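Local coordinates for protein Cif-like 1 (Burkholderia cenocepacia, PDB 7JQY) that probably hydrolyses epoxides as a Cif-like member of the alpha/beta hydrolase fold, and assembles as an octamer, at residues S27-H39 with V81-L93. The protein carries 1 engineered substitution. Residues are numbered along the deposited sequence; the frame is centred on the assembly and turned at random.
Sequences SRRYAQLDDVRLH and VDYRGAGESDKPL
His-39 holds its ring anti to the backbone N (chi1 171°), while Asp-82 turns CG beside its own backbone N (chi1 -73°), and both run side by side until ring and carboxylate meet. ND1 of His-39 donates to OD2 of Asp-82 over 2.8 Å, from above the carboxylate plane; the backbone N of Glu-88 reaches the same oxygen from the opposite face, 3.1 Å away. OD1 is taken by the backbone of Trp-61, engaging both oxygens of this buried carboxylate. Glu-88 lays its CB over one face of the imidazole, a CH-pi contact 3.8 Å from the centroid, and NE of Arg-28 donates to the ring's NE2, so that with the ND1 bond both nitrogens hold the ring's rotation. Farther along its side chain, Glu-88 OE1 forms a salt bridge with Lys-196 of a second subunit and shares a water with Arg-28.

Ser-89 bridges the two segments: its OG accepts from His-39 N at 2.8 Å and donates to the carbonyl O of Asp-82. Asp-90 grips the backbone of Arg-37 twice: its N donates to Arg-37 O over 2.9 Å, nearly straight at 175°, and its OD2 receives Arg-37 N. At the far end, CG2 of Val-36 rests over a face of the Arg-84 guanidinium, itself salt-bridged to Asp-104, and meets Pro-92 CG at 3.6 Å.

The whole illustrates how the loop after strand 77-82 is tied to neighbouring strand 37-43: type II (Tyr-83 to Ala-86) and type II' (Ala-86 to Ser-89) turns bring Glu-88, Ser-89 and Asp-90 against hairpin 26-32/37-43 bordering the alpha/beta hydrolase sheet.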
loop_
_atom_site.group_PDB
_atom_site.type_symbol
_atom_site.label_atom_id
_atom_site.label_comp_id
_atom_site.label_asym_id
_atom_site.label_seq_id
_atom_site.Cartn_x
_atom_site.Cartn_y
_atom_site.Cartn_z
ATOM N N SER B 27 26.032 28.555 4.631
ATOM C CA SER B 27 25.705 28.364 3.233
ATOM C C SER B 27 25.883 26.899 2.889
ATOM O O SER B 27 26.787 26.233 3.396
ATOM C CB SER B 27 26.596 29.217 2.314
ATOM O OG SER B 27 26.477 30.583 2.646
ATOM N N ARG B 28 25.040 26.417 1.986
ATOM C CA ARG B 28 25.160 25.066 1.471
ATOM C C ARG B 28 26.051 25.107 0.244
ATOM O O ARG B 28 25.857 25.945 -0.643
ATOM C CB ARG B 28 23.787 24.477 1.125
ATOM C CG ARG B 28 22.806 24.460 2.293
ATOM C CD ARG B 28 21.517 23.791 1.891
ATOM N NE ARG B 28 21.793 22.703 0.969
ATOM C CZ ARG B 28 20.892 22.155 0.166
ATOM N NH1 ARG B 28 19.640 22.590 0.174
ATOM N NH2 ARG B 28 21.246 21.174 -0.649
ATOM N N ARG B 29 27.011 24.193 0.189
ATOM C CA ARG B 29 28.001 24.155 -0.871
ATOM C C ARG B 29 28.244 22.706 -1.255
ATOM O O ARG B 29 27.976 21.775 -0.484
ATOM C CB ARG B 29 29.322 24.793 -0.418
ATOM C CG ARG B 29 29.631 26.159 -0.966
ATOM C CD ARG B 29 28.786 27.234 -0.329
ATOM N NE ARG B 29 28.902 28.485 -1.079
ATOM C CZ ARG B 29 27.869 29.175 -1.558
ATOM N NH1 ARG B 29 26.631 28.839 -1.222
ATOM N NH2 ARG B 29 28.074 30.291 -2.252
ATOM N N TYR B 30 28.790 22.529 -2.450
ATOM C CA TYR B 30 29.181 21.226 -2.963
ATOM C C TYR B 30 30.663 21.252 -3.291
ATOM O O TYR B 30 31.224 22.297 -3.635
ATOM C CB TYR B 30 28.405 20.831 -4.224
ATOM C CG TYR B 30 26.938 20.524 -4.015
ATOM C CD1 TYR B 30 25.959 21.394 -4.483
ATOM C CD2 TYR B 30 26.531 19.357 -3.388
ATOM C CE1 TYR B 30 24.606 21.116 -4.305
ATOM C CE2 TYR B 30 25.194 19.069 -3.210
ATOM C CZ TYR B 30 24.234 19.949 -3.672
ATOM O OH TYR B 30 22.896 19.669 -3.498
ATOM N N ALA B 31 31.299 20.095 -3.163
ATOM C CA ALA B 31 32.682 19.927 -3.581
ATOM C C ALA B 31 32.747 18.714 -4.487
ATOM O O ALA B 31 32.380 17.609 -4.078
ATOM C CB ALA B 31 33.618 19.762 -2.385
ATOM N N GLN B 32 33.174 18.922 -5.718
ATOM C CA GLN B 32 33.332 17.817 -6.645
ATOM C C GLN B 32 34.692 17.197 -6.372
ATOM O O GLN B 32 35.721 17.873 -6.472
ATOM C CB GLN B 32 33.201 18.283 -8.097
ATOM C CG GLN B 32 33.052 17.150 -9.102
ATOM C CD GLN B 32 31.758 16.383 -8.915
ATOM O OE1 GLN B 32 30.684 16.973 -8.858
ATOM N NE2 GLN B 32 31.858 15.061 -8.791
ATOM N N LEU B 33 34.695 15.932 -5.990
ATOM C CA LEU B 33 35.949 15.219 -5.895
ATOM C C LEU B 33 36.121 14.529 -7.233
ATOM O O LEU B 33 35.416 14.855 -8.191
ATOM C CB LEU B 33 35.941 14.272 -4.699
ATOM C CG LEU B 33 35.535 15.007 -3.420
ATOM C CD1 LEU B 33 35.703 14.128 -2.183
ATOM C CD2 LEU B 33 36.330 16.301 -3.284
ATOM N N ASP B 34 37.034 13.564 -7.326
ATOM C CA ASP B 34 37.379 13.092 -8.666
ATOM C C ASP B 34 36.205 12.424 -9.343
ATOM O O ASP B 34 36.075 12.510 -10.570
ATOM C CB ASP B 34 38.545 12.103 -8.625
ATOM C CG ASP B 34 39.871 12.781 -8.582
ATOM O OD1 ASP B 34 39.977 13.865 -9.184
ATOM O OD2 ASP B 34 40.787 12.239 -7.941
ATOM N N ASP B 35 35.316 11.825 -8.571
ATOM C CA ASP B 35 34.124 11.259 -9.168
ATOM C C ASP B 35 32.883 11.461 -8.306
ATOM O O ASP B 35 31.774 11.472 -8.856
ATOM C CB ASP B 35 34.399 9.778 -9.480
ATOM C CG ASP B 35 33.837 9.407 -10.861
ATOM O OD1 ASP B 35 33.528 10.355 -11.652
ATOM O OD2 ASP B 35 33.885 8.243 -11.247
ATOM N N VAL B 36 33.046 11.586 -6.956
ATOM C CA VAL B 36 31.976 11.716 -5.961
ATOM C C VAL B 36 31.815 13.192 -5.592
ATOM O O VAL B 36 32.812 13.902 -5.409
ATOM C CB VAL B 36 32.313 10.903 -4.695
ATOM C CG1 VAL B 36 31.326 11.186 -3.564
ATOM C CG2 VAL B 36 32.381 9.420 -5.026
ATOM N N ARG B 37 30.570 13.671 -5.477
ATOM C CA ARG B 37 30.298 15.028 -4.990
ATOM C C ARG B 37 29.858 15.005 -3.527
ATOM O O ARG B 37 28.965 14.234 -3.157
ATOM C CB ARG B 37 29.227 15.718 -5.844
ATOM C CG ARG B 37 28.890 17.165 -5.422
ATOM C CD ARG B 37 27.916 17.827 -6.417
ATOM N NE ARG B 37 26.563 17.318 -6.217
ATOM C CZ ARG B 37 25.472 17.749 -6.844
ATOM N NH1 ARG B 37 25.542 18.723 -7.745
ATOM N NH2 ARG B 37 24.297 17.195 -6.560
ATOM N N LEU B 38 30.492 15.843 -2.703
ATOM C CA LEU B 38 30.159 15.962 -1.291
ATOM C C LEU B 38 29.474 17.296 -1.024
ATOM O O LEU B 38 29.871 18.332 -1.569
ATOM C CB LEU B 38 31.400 15.847 -0.394
ATOM C CG LEU B 38 32.084 14.484 -0.286
ATOM C CD1 LEU B 38 32.973 14.449 0.952
ATOM C CD2 LEU B 38 31.082 13.339 -0.273
ATOM N N HIS B 39 28.454 17.252 -0.169
ATOM C CA HIS B 39 27.716 18.420 0.289
ATOM C C HIS B 39 28.204 18.829 1.673
ATOM O O HIS B 39 28.513 17.979 2.513
ATOM C CB HIS B 39 26.217 18.108 0.315
ATOM C CG HIS B 39 25.381 19.157 0.975
ATOM N ND1 HIS B 39 24.926 19.035 2.271
ATOM C CD2 HIS B 39 24.887 20.330 0.510
ATOM C CE1 HIS B 39 24.204 20.096 2.583
ATOM N NE2 HIS B 39 24.163 20.897 1.531
ATOM N N VAL B 81 30.245 18.571 7.112
ATOM C CA VAL B 81 30.214 17.820 5.861
ATOM C C VAL B 81 29.201 16.688 5.964
ATOM O O VAL B 81 29.152 15.976 6.973
ATOM C CB VAL B 81 31.615 17.263 5.523
ATOM C CG1 VAL B 81 31.628 16.649 4.133
ATOM C CG2 VAL B 81 32.663 18.347 5.658
ATOM N N ASP B 82 28.401 16.512 4.912
ATOM C CA ASP B 82 27.713 15.245 4.685
ATOM C C ASP B 82 28.721 14.299 4.050
ATOM O O ASP B 82 29.078 14.480 2.880
ATOM C CB ASP B 82 26.506 15.419 3.764
ATOM C CG ASP B 82 25.322 16.122 4.438
ATOM O OD1 ASP B 82 25.213 16.085 5.691
ATOM O OD2 ASP B 82 24.483 16.692 3.692
ATOM N N TYR B 83 29.184 13.288 4.792
ATOM C CA TYR B 83 30.212 12.436 4.203
ATOM C C TYR B 83 29.617 11.563 3.098
ATOM O O TYR B 83 28.406 11.563 2.855
ATOM C CB TYR B 83 30.938 11.585 5.262
ATOM C CG TYR B 83 30.131 10.708 6.194
ATOM C CD1 TYR B 83 29.171 9.826 5.727
ATOM C CD2 TYR B 83 30.400 10.716 7.565
ATOM C CE1 TYR B 83 28.460 9.013 6.600
ATOM C CE2 TYR B 83 29.709 9.914 8.440
ATOM C CZ TYR B 83 28.745 9.059 7.960
ATOM O OH TYR B 83 28.060 8.266 8.852
ATOM N N ARG B 84 30.498 10.835 2.405
ATOM C CA ARG B 84 30.104 9.995 1.273
ATOM C C ARG B 84 28.897 9.134 1.623
ATOM O O ARG B 84 28.908 8.410 2.627
ATOM C CB ARG B 84 31.278 9.110 0.825
ATOM C CG ARG B 84 30.923 8.116 -0.295
ATOM C CD ARG B 84 32.082 7.158 -0.636
ATOM N NE ARG B 84 33.261 7.883 -1.106
ATOM C CZ ARG B 84 33.920 7.632 -2.235
ATOM N NH1 ARG B 84 34.976 8.368 -2.548
ATOM N NH2 ARG B 84 33.546 6.644 -3.037
ATOM N N GLY B 85 27.833 9.272 0.830
ATOM C CA GLY B 85 26.629 8.482 0.994
ATOM C C GLY B 85 25.555 9.106 1.865
ATOM O O GLY B 85 24.432 8.590 1.900
ATOM N N ALA B 86 25.853 10.184 2.578
ATOM C CA ALA B 86 24.925 10.749 3.545
ATOM C C ALA B 86 24.375 12.106 3.120
ATOM O O ALA B 86 25.053 12.892 2.454
ATOM C CB ALA B 86 25.598 10.896 4.915
ATOM N N GLY B 87 23.173 12.407 3.611
ATOM C CA GLY B 87 22.603 13.723 3.393
ATOM C C GLY B 87 22.442 13.993 1.910
ATOM O O GLY B 87 21.945 13.155 1.150
ATOM N N GLU B 88 22.895 15.171 1.490
ATOM C CA GLU B 88 22.818 15.620 0.113
ATOM C C GLU B 88 24.040 15.221 -0.708
ATOM O O GLU B 88 24.179 15.661 -1.850
ATOM C CB GLU B 88 22.632 17.139 0.087
ATOM C CG GLU B 88 21.372 17.591 0.802
ATOM C CD GLU B 88 20.117 17.037 0.142
ATOM O OE1 GLU B 88 19.948 17.213 -1.084
ATOM O OE2 GLU B 88 19.300 16.413 0.850
ATOM N N SER B 89 24.929 14.409 -0.151
ATOM C CA SER B 89 26.098 13.978 -0.895
ATOM C C SER B 89 25.750 12.829 -1.841
ATOM O O SER B 89 24.680 12.214 -1.753
ATOM C CB SER B 89 27.195 13.557 0.077
ATOM O OG SER B 89 27.775 14.706 0.670
ATOM N N ASP B 90 26.655 12.574 -2.790
ATOM C CA ASP B 90 26.471 11.465 -3.714
ATOM C C ASP B 90 26.500 10.132 -2.967
ATOM O O ASP B 90 27.038 10.022 -1.859
ATOM C CB ASP B 90 27.544 11.485 -4.801
ATOM C CG ASP B 90 27.267 12.541 -5.863
ATOM O OD1 ASP B 90 26.209 13.210 -5.765
ATOM O OD2 ASP B 90 28.111 12.711 -6.765
ATOM N N LYS B 91 25.913 9.105 -3.595
ATOM C CA LYS B 91 25.842 7.755 -3.037
ATOM C C LYS B 91 26.493 6.781 -4.012
ATOM O O LYS B 91 25.797 6.018 -4.700
ATOM C CB LYS B 91 24.401 7.335 -2.747
ATOM C CG LYS B 91 23.793 7.976 -1.508
ATOM C CD LYS B 91 22.956 9.182 -1.882
ATOM C CE LYS B 91 22.374 9.870 -0.652
ATOM N NZ LYS B 91 22.001 11.282 -0.988
ATOM N N PRO B 92 27.827 6.764 -4.087
ATOM C CA PRO B 92 28.495 5.846 -5.020
ATOM C C PRO B 92 28.386 4.385 -4.594
ATOM O O PRO B 92 27.835 4.078 -3.532
ATOM C CB PRO B 92 29.953 6.330 -5.008
ATOM C CG PRO B 92 30.112 7.020 -3.708
ATOM C CD PRO B 92 28.781 7.639 -3.384
ATOM N N LEU B 93 28.891 3.480 -5.440
ATOM C CA LEU B 93 28.815 2.049 -5.159
ATOM C C LEU B 93 29.670 1.663 -3.951
ATOM O O LEU B 93 29.235 0.881 -3.094
ATOM C CB LEU B 93 29.243 1.266 -6.397
ATOM C CG LEU B 93 29.406 -0.248 -6.287
ATOM C CD1 LEU B 93 28.059 -0.917 -6.161
ATOM C CD2 LEU B 93 30.163 -0.777 -7.495
HETATM O O HOH W 1 18.794 19.982 -1.531
HETATM O O HOH W 2 28.627 14.028 -8.939
HETATM O O HOH W 3 25.527 15.146 -4.431
#